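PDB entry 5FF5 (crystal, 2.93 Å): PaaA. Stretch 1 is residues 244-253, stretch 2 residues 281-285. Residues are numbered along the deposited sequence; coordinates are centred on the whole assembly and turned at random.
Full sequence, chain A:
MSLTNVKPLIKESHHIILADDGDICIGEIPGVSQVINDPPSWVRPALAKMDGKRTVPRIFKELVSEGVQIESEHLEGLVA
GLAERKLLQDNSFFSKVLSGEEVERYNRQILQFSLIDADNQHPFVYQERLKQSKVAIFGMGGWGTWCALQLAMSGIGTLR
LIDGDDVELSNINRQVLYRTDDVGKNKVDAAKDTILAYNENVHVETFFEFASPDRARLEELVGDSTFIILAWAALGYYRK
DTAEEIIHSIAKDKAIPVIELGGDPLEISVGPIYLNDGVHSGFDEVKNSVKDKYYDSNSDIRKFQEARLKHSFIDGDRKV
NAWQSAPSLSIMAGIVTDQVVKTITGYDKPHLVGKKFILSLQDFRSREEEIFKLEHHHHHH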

# COMPACT_ATOMS: atom_id res chain seq x y z
N GLU A 244 -8.08 18.91 17.50
CA GLU A 244 -7.63 19.06 16.12
C GLU A 244 -7.40 20.53 15.74
O GLU A 244 -6.42 20.86 15.09
CB GLU A 244 -8.63 18.41 15.16
N GLU A 245 -8.30 21.41 16.16
CA GLU A 245 -8.17 22.79 15.74
C GLU A 245 -7.01 23.50 16.43
O GLU A 245 -6.42 24.42 15.88
CB GLU A 245 -9.48 23.52 15.96
CG GLU A 245 -9.48 24.91 15.39
CD GLU A 245 -10.78 25.62 15.65
OE1 GLU A 245 -11.86 24.98 15.51
OE2 GLU A 245 -10.72 26.83 15.99
N ILE A 246 -6.70 23.11 17.66
CA ILE A 246 -5.56 23.70 18.35
C ILE A 246 -4.25 23.22 17.74
O ILE A 246 -3.30 24.01 17.57
CB ILE A 246 -5.58 23.42 19.88
CG1 ILE A 246 -6.88 23.94 20.48
CG2 ILE A 246 -4.43 24.13 20.60
CD1 ILE A 246 -6.88 23.91 21.98
N ILE A 247 -4.20 21.92 17.40
CA ILE A 247 -3.02 21.37 16.75
C ILE A 247 -2.76 22.14 15.46
O ILE A 247 -1.64 22.58 15.22
CB ILE A 247 -3.16 19.88 16.44
CG1 ILE A 247 -3.36 19.09 17.73
CG2 ILE A 247 -1.93 19.37 15.72
CD1 ILE A 247 -3.49 17.60 17.50
N HIS A 248 -3.80 22.29 14.63
CA HIS A 248 -3.75 23.16 13.45
C HIS A 248 -3.23 24.58 13.75
O HIS A 248 -2.40 25.12 13.00
CB HIS A 248 -5.13 23.23 12.82
CG HIS A 248 -5.32 22.28 11.67
ND1 HIS A 248 -6.45 21.52 11.51
CD2 HIS A 248 -4.50 21.96 10.64
CE1 HIS A 248 -6.33 20.77 10.43
NE2 HIS A 248 -5.15 21.01 9.89
N SER A 249 -3.71 25.21 14.82
CA SER A 249 -3.22 26.53 15.17
C SER A 249 -1.73 26.46 15.54
O SER A 249 -0.91 27.30 15.14
CB SER A 249 -4.03 27.13 16.32
OG SER A 249 -3.53 28.42 16.67
N ILE A 250 -1.39 25.46 16.34
CA ILE A 250 0.01 25.27 16.71
C ILE A 250 0.85 25.14 15.44
O ILE A 250 1.96 25.68 15.33
CB ILE A 250 0.19 24.03 17.59
CG1 ILE A 250 -0.73 24.11 18.81
CG2 ILE A 250 1.65 23.90 18.00
CD1 ILE A 250 -0.77 22.86 19.65
N ALA A 251 0.31 24.40 14.47
CA ALA A 251 0.99 24.14 13.21
C ALA A 251 1.17 25.42 12.40
O ALA A 251 2.28 25.73 11.98
CB ALA A 251 0.23 23.11 12.40
N LYS A 252 0.10 26.19 12.22
CA LYS A 252 0.21 27.47 11.53
C LYS A 252 1.26 28.39 12.19
O LYS A 252 2.06 29.05 11.52
CB LYS A 252 -1.14 28.17 11.49
CG LYS A 252 -1.11 29.52 10.79
CD LYS A 252 -2.51 30.13 10.70
CE LYS A 252 -3.40 29.40 9.68
NZ LYS A 252 -4.76 30.01 9.55
N ASP A 253 1.25 28.41 13.52
CA ASP A 253 2.16 29.25 14.29
C ASP A 253 3.62 28.82 14.21
O ASP A 253 4.51 29.66 14.35
CB ASP A 253 1.71 29.30 15.74
CG ASP A 253 0.39 30.03 15.89
OD1 ASP A 253 -0.24 30.32 14.84
OD2 ASP A 253 -0.04 30.27 17.04
N SER A 281 -3.18 29.49 1.57
CA SER A 281 -4.27 29.80 2.49
C SER A 281 -4.19 28.78 3.64
O SER A 281 -3.86 27.60 3.43
CB SER A 281 -5.62 29.78 1.78
OG SER A 281 -5.62 30.68 0.68
N GLY A 282 -4.47 29.26 4.85
CA GLY A 282 -4.37 28.45 6.05
C GLY A 282 -5.67 27.76 6.39
O GLY A 282 -6.66 27.92 5.67
N PHE A 283 -5.65 26.95 7.45
CA PHE A 283 -6.84 26.21 7.88
C PHE A 283 -7.98 27.18 8.22
O PHE A 283 -9.15 26.91 7.92
CB PHE A 283 -6.52 25.33 9.09
CG PHE A 283 -7.72 24.61 9.65
CD1 PHE A 283 -8.58 23.91 8.82
CD2 PHE A 283 -7.97 24.63 11.01
CE1 PHE A 283 -9.68 23.25 9.35
CE2 PHE A 283 -9.07 23.97 11.53
CZ PHE A 283 -9.92 23.27 10.70
N ASP A 284 -7.62 28.28 8.88
CA ASP A 284 -8.58 29.34 9.21
C ASP A 284 -9.33 29.85 8.01
O ASP A 284 -10.55 29.85 7.98
CB ASP A 284 -7.86 30.50 9.86
CG ASP A 284 -7.71 30.32 11.34
OD1 ASP A 284 -8.74 30.07 12.00
OD2 ASP A 284 -6.56 30.42 11.83
N GLU A 285 -8.56 30.25 7.00
CA GLU A 285 -9.12 30.79 5.77
C GLU A 285 -10.22 29.91 5.14
O GLU A 285 -11.17 30.44 4.56
CB GLU A 285 -7.99 31.01 4.75

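What shape does the contact take? Residues 244-253 form part of a helix, and one side of it meets the short segment 281-285. Glu-245, His-248 and Lys-252, spaced three and four residues apart, make the contacts from the helix, and together the two stretches bury 282 Å². Ile-246, Ile-247 and Ile-250 play no part, their side chains lying well beyond reach of the segment.

What do the aromatic rings contribute? His-248 and Phe-283 both direct their CA-to-CB bonds toward the other stretch, and their rings stack face to face, with centroids 4.1 Å apart and planes inclined by 27°. The closest approach is 3.5 Å, from His-248 ND1 to Phe-283 CD2. Flat rings suit this place because they can lie over one another with broad contact; Phe-283 has more area covered than any other residue here. At the edge of its ring, Glu-245 CG lies 4.0 Å from Phe-283 CE2, so the glutamate adds an aliphatic contact through its methylene.

Where does charge enter? Lys-252 NZ donates a hydrogen bond to Asp-284 OD2 at 2.9 Å, and the pair forms a salt bridge. The lysine is extended at chi1 and chi2 (both t), turns at chi3 (m) and is extended again at chi4 (t), which carries its amine across to the segment. Asp-284 sets out sideways, but the end of its side chain comes nearer, with chi1 at -86°, bringing the carboxylate to the amine.

Why does glycine fit beside the lysine? Lys-252 NZ passes 3.9 Å from Gly-282 CA. An ideally placed CB on Gly-282 would point toward the helix and fall 2.5 Å from Lys-252 CE, a clash, so the absent side chain leaves room for the lysine in this conformation.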